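DNA polymerase sliding clamp 2 (Thermococcus kodakarensis, PDB 3LX2) forms a homotrimeric ring that probably encircles DNA as a moving platform, tethering the polymerase and other proteins during replication. Local coordinates at residues R221-M233 / A237-V248. Sequence-based numbering, arbitrary orientation.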
loop_
_atom_site.group_PDB
_atom_site.type_symbol
_atom_site.label_atom_id
_atom_site.label_comp_id
_atom_site.label_asym_id
_atom_site.label_seq_id
_atom_site.Cartn_x
_atom_site.Cartn_y
_atom_site.Cartn_z
ATOM N N ARG A 221 23.906 -17.398 16.868
ATOM C CA ARG A 221 24.855 -18.465 17.279
ATOM C C ARG A 221 24.581 -19.692 16.431
ATOM O O ARG A 221 23.404 -19.968 16.155
ATOM C CB ARG A 221 24.697 -18.808 18.761
ATOM C CG ARG A 221 25.129 -17.717 19.746
ATOM C CD ARG A 221 24.954 -18.170 21.216
ATOM N NE ARG A 221 25.829 -17.434 22.147
ATOM C CZ ARG A 221 25.431 -16.491 23.018
ATOM N NH1 ARG A 221 24.137 -16.134 23.114
ATOM N NH2 ARG A 221 26.335 -15.907 23.812
ATOM N N PHE A 222 25.629 -20.394 15.964
ATOM C CA PHE A 222 25.434 -21.642 15.151
ATOM C C PHE A 222 26.582 -22.667 15.123
ATOM O O PHE A 222 27.533 -22.549 15.887
ATOM C CB PHE A 222 24.879 -21.358 13.744
ATOM C CG PHE A 222 25.754 -20.503 12.895
ATOM C CD1 PHE A 222 25.743 -19.127 13.036
ATOM C CD2 PHE A 222 26.569 -21.073 11.925
ATOM C CE1 PHE A 222 26.558 -18.302 12.226
ATOM C CE2 PHE A 222 27.388 -20.267 11.112
ATOM C CZ PHE A 222 27.380 -18.882 11.266
ATOM N N GLY A 223 26.468 -23.695 14.277
ATOM C CA GLY A 223 27.538 -24.674 14.074
ATOM C C GLY A 223 27.139 -25.603 12.947
ATOM O O GLY A 223 26.192 -25.291 12.191
ATOM N N PHE A 224 27.836 -26.744 12.817
ATOM C CA PHE A 224 27.474 -27.717 11.781
ATOM C C PHE A 224 26.221 -28.502 12.131
ATOM O O PHE A 224 26.195 -29.206 13.148
ATOM C CB PHE A 224 28.584 -28.732 11.447
ATOM C CG PHE A 224 28.097 -29.858 10.545
ATOM C CD1 PHE A 224 27.787 -29.610 9.195
ATOM C CD2 PHE A 224 27.880 -31.147 11.051
ATOM C CE1 PHE A 224 27.288 -30.641 8.347
ATOM C CE2 PHE A 224 27.392 -32.193 10.204
ATOM C CZ PHE A 224 27.090 -31.930 8.858
ATOM N N ASP A 225 25.214 -28.426 11.258
ATOM C CA ASP A 225 23.988 -29.220 11.406
ATOM C C ASP A 225 23.450 -29.219 12.853
ATOM O O ASP A 225 23.022 -30.262 13.389
ATOM C CB ASP A 225 24.184 -30.651 10.855
ATOM C CG ASP A 225 22.856 -31.349 10.535
ATOM O OD1 ASP A 225 22.501 -31.438 9.328
ATOM O OD2 ASP A 225 22.160 -31.794 11.495
ATOM N N ILE A 226 23.470 -28.025 13.460
ATOM C CA ILE A 226 22.973 -27.778 14.834
ATOM C C ILE A 226 21.992 -26.560 14.882
ATOM O O ILE A 226 22.091 -25.651 14.045
ATOM C CB ILE A 226 24.182 -27.745 15.830
ATOM C CG1 ILE A 226 24.389 -29.155 16.407
ATOM C CG2 ILE A 226 24.043 -26.712 16.950
ATOM C CD1 ILE A 226 25.007 -30.210 15.434
ATOM N N PRO A 227 20.997 -26.574 15.798
ATOM C CA PRO A 227 19.988 -25.499 15.758
ATOM C C PRO A 227 20.603 -24.097 15.677
ATOM O O PRO A 227 21.652 -23.861 16.269
ATOM C CB PRO A 227 19.236 -25.683 17.064
ATOM C CG PRO A 227 19.418 -27.129 17.436
ATOM C CD PRO A 227 20.597 -27.680 16.691
ATOM N N LEU A 228 20.008 -23.192 14.903
ATOM C CA LEU A 228 20.472 -21.787 14.877
ATOM C C LEU A 228 19.791 -20.986 15.992
ATOM O O LEU A 228 18.593 -21.126 16.188
ATOM C CB LEU A 228 20.120 -21.137 13.538
ATOM C CG LEU A 228 20.085 -19.592 13.428
ATOM C CD1 LEU A 228 21.495 -19.010 13.333
ATOM C CD2 LEU A 228 19.252 -19.116 12.217
ATOM N N LEU A 229 20.541 -20.123 16.684
ATOM C CA LEU A 229 19.917 -19.130 17.613
ATOM C C LEU A 229 19.822 -17.735 17.001
ATOM O O LEU A 229 20.781 -17.238 16.432
ATOM C CB LEU A 229 20.608 -19.048 18.977
ATOM C CG LEU A 229 20.137 -17.874 19.891
ATOM C CD1 LEU A 229 18.685 -18.057 20.455
ATOM C CD2 LEU A 229 21.129 -17.490 21.042
ATOM N N LEU A 230 18.645 -17.135 17.079
ATOM C CA LEU A 230 18.494 -15.715 16.819
ATOM C C LEU A 230 17.759 -15.172 18.048
ATOM O O LEU A 230 16.647 -15.635 18.406
ATOM C CB LEU A 230 17.652 -15.428 15.583
ATOM C CG LEU A 230 17.944 -15.953 14.181
ATOM C CD1 LEU A 230 17.021 -15.262 13.233
ATOM C CD2 LEU A 230 19.371 -15.668 13.770
ATOM N N LYS A 231 18.415 -14.206 18.675
ATOM C CA LYS A 231 17.977 -13.636 19.923
ATOM C C LYS A 231 17.891 -12.112 19.797
ATOM O O LYS A 231 18.818 -11.455 19.272
ATOM C CB LYS A 231 18.955 -14.032 21.019
ATOM C CG LYS A 231 18.783 -13.327 22.388
ATOM C CD LYS A 231 19.728 -14.040 23.362
ATOM C CE LYS A 231 19.742 -13.386 24.720
ATOM N NZ LYS A 231 20.234 -14.349 25.750
ATOM N N TYR A 232 16.763 -11.565 20.239
ATOM C CA TYR A 232 16.674 -10.126 20.395
ATOM C C TYR A 232 16.358 -9.635 21.791
ATOM O O TYR A 232 15.447 -10.144 22.467
ATOM C CB TYR A 232 15.849 -9.409 19.310
ATOM C CG TYR A 232 14.424 -9.852 18.944
ATOM C CD1 TYR A 232 14.186 -10.802 17.913
ATOM C CD2 TYR A 232 13.296 -9.216 19.507
ATOM C CE1 TYR A 232 12.860 -11.168 17.517
ATOM C CE2 TYR A 232 11.939 -9.578 19.093
ATOM C CZ TYR A 232 11.745 -10.547 18.109
ATOM O OH TYR A 232 10.454 -10.886 17.693
ATOM N N MET A 233 17.157 -8.667 22.225
ATOM C CA MET A 233 16.982 -8.003 23.518
ATOM C C MET A 233 15.843 -7.037 23.363
ATOM O O MET A 233 15.766 -6.366 22.354
ATOM C CB MET A 233 18.251 -7.270 23.899
ATOM C CG MET A 233 19.398 -8.190 24.153
ATOM S SD MET A 233 18.874 -9.642 25.084
ATOM C CE MET A 233 20.468 -10.159 25.767
ATOM N N ALA A 237 16.546 -5.595 28.492
ATOM C CA ALA A 237 15.932 -6.295 29.637
ATOM C C ALA A 237 15.161 -7.523 29.181
ATOM O O ALA A 237 15.436 -8.622 29.609
ATOM C CB ALA A 237 15.027 -5.370 30.466
ATOM N N GLY A 238 14.179 -7.351 28.315
ATOM C CA GLY A 238 13.534 -8.536 27.704
ATOM C C GLY A 238 14.478 -9.362 26.829
ATOM O O GLY A 238 15.422 -8.822 26.269
ATOM N N GLU A 239 14.216 -10.656 26.713
ATOM C CA GLU A 239 14.885 -11.523 25.735
ATOM C C GLU A 239 13.829 -12.127 24.871
ATOM O O GLU A 239 12.778 -12.422 25.334
ATOM C CB GLU A 239 15.535 -12.690 26.451
ATOM C CG GLU A 239 16.869 -12.416 27.151
ATOM C CD GLU A 239 17.579 -13.713 27.575
ATOM O OE1 GLU A 239 16.979 -14.828 27.418
ATOM O OE2 GLU A 239 18.737 -13.601 28.055
ATOM N N VAL A 240 14.140 -12.339 23.602
ATOM C CA VAL A 240 13.352 -13.196 22.706
ATOM C C VAL A 240 14.297 -14.022 21.845
ATOM O O VAL A 240 15.129 -13.485 21.116
ATOM C CB VAL A 240 12.394 -12.426 21.768
ATOM C CG1 VAL A 240 11.534 -13.409 20.997
ATOM C CG2 VAL A 240 11.520 -11.520 22.534
ATOM N N SER A 241 14.105 -15.327 21.918
ATOM C CA SER A 241 15.031 -16.330 21.432
ATOM C C SER A 241 14.281 -17.333 20.617
ATOM O O SER A 241 13.273 -17.865 21.060
ATOM C CB SER A 241 15.619 -17.088 22.608
ATOM O OG SER A 241 16.339 -16.208 23.450
ATOM N N PHE A 242 14.780 -17.559 19.416
ATOM C CA PHE A 242 14.344 -18.624 18.554
ATOM C C PHE A 242 15.485 -19.632 18.287
ATOM O O PHE A 242 16.636 -19.265 17.945
ATOM C CB PHE A 242 13.856 -18.056 17.225
ATOM C CG PHE A 242 12.623 -17.175 17.331
ATOM C CD1 PHE A 242 11.356 -17.726 17.275
ATOM C CD2 PHE A 242 12.736 -15.784 17.448
ATOM C CE1 PHE A 242 10.192 -16.899 17.330
ATOM C CE2 PHE A 242 11.586 -14.972 17.514
ATOM C CZ PHE A 242 10.310 -15.538 17.464
ATOM N N LEU A 243 15.174 -20.906 18.486
ATOM C CA LEU A 243 16.055 -21.958 17.962
ATOM C C LEU A 243 15.435 -22.520 16.702
ATOM O O LEU A 243 14.234 -22.846 16.681
ATOM C CB LEU A 243 16.296 -23.047 18.993
ATOM C CG LEU A 243 16.848 -22.633 20.355
ATOM C CD1 LEU A 243 16.798 -23.832 21.284
ATOM C CD2 LEU A 243 18.230 -22.099 20.333
ATOM N N ILE A 244 16.223 -22.568 15.635
ATOM C CA ILE A 244 15.709 -23.078 14.363
ATOM C C ILE A 244 16.512 -24.314 13.969
ATOM O O ILE A 244 17.740 -24.245 13.801
ATOM C CB ILE A 244 15.820 -22.086 13.205
ATOM C CG1 ILE A 244 15.122 -20.760 13.527
ATOM C CG2 ILE A 244 15.187 -22.714 11.899
ATOM C CD1 ILE A 244 16.033 -19.699 14.087
ATOM N N ALA A 245 15.807 -25.432 13.833
ATOM C CA ALA A 245 16.436 -26.701 13.472
ATOM C C ALA A 245 17.091 -26.629 12.087
ATOM O O ALA A 245 16.560 -25.975 11.177
ATOM C CB ALA A 245 15.421 -27.864 13.554
ATOM N N PRO A 246 18.272 -27.268 11.943
ATOM C CA PRO A 246 19.014 -27.294 10.686
ATOM C C PRO A 246 18.339 -28.118 9.621
ATOM O O PRO A 246 17.234 -28.572 9.782
ATOM C CB PRO A 246 20.337 -27.948 11.060
ATOM C CG PRO A 246 20.099 -28.606 12.392
ATOM C CD PRO A 246 19.042 -27.838 13.061
ATOM N N ARG A 247 19.032 -28.319 8.519
ATOM C CA ARG A 247 18.479 -29.007 7.364
ATOM C C ARG A 247 19.476 -29.973 6.779
ATOM O O ARG A 247 20.571 -30.126 7.337
ATOM C CB ARG A 247 18.090 -27.980 6.312
ATOM C CG ARG A 247 16.720 -27.466 6.495
ATOM C CD ARG A 247 16.210 -27.051 5.164
ATOM N NE ARG A 247 14.856 -26.542 5.287
ATOM C CZ ARG A 247 14.215 -25.876 4.334
ATOM N NH1 ARG A 247 14.812 -25.635 3.165
ATOM N NH2 ARG A 247 12.975 -25.439 4.568
ATOM N N VAL A 248 19.062 -30.574 5.642
ATOM C CA VAL A 248 19.705 -31.666 4.837
ATOM C C VAL A 248 19.103 -33.028 5.142
ATOM O O VAL A 248 18.955 -33.390 6.305
ATOM C CB VAL A 248 21.266 -31.752 4.860
ATOM C CG1 VAL A 248 21.767 -32.622 6.029
ATOM C CG2 VAL A 248 21.791 -32.324 3.504
#
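The ring of Tyr232 is laid over the side chain of Val240, its partner on the next strand. Strands 228-234 and 238-244 form the antiparallel beta hairpin that ends the PCNA fold. Val240 CB sits 4.0 Å from the centroid of the Tyr232 ring, 14° off the ring normal, in a CH-pi contact. Chi1 of 52° puts Tyr232 CG between its backbone N and carbonyl carbon, which brings the ring across to Val240. Tyr232 CE1 also meets the edge of the Phe242 ring, at CE2 (4.0 Å).

Three hydrogen-bonded pairs hold the strands: Leu228 with Ile244, Leu230 with Phe242, and Tyr232 with Val240. Each pair makes two backbone bonds. Their side chains share one face of the sheet. There Leu228 and Ile244 lie side by side, with CD2 of the first 3.8 Å from CD1 of the second. Helix 202-209 covers this part, through Leu205 on Leu228 and Ile208 on Leu230, Phe242 and Ile244. Val240 and Phe242 also touch strand 47-54, which continues the sheet.

The other face, with Leu229, Lys231, Met233, Glu239, Ser241 and Leu243, is mixed. Leu229 CD1 meets Leu243 CD2, and both leucines touch Trp130. Lys231 runs out extended, its CG and CD passing Ser241 OG. Lys231 NZ forms a salt bridge with Glu239 OE2 at 2.8 Å, though as a hydrogen bond it is weak. Met233 SD lies beside Glu239 CG.

Past the strands, Pro246 packs on the turn that leads into the hairpin. Its CD is 4.0 Å from Pro227 CD, and its CG lies 3.4 Å from the backbone C of Asp225.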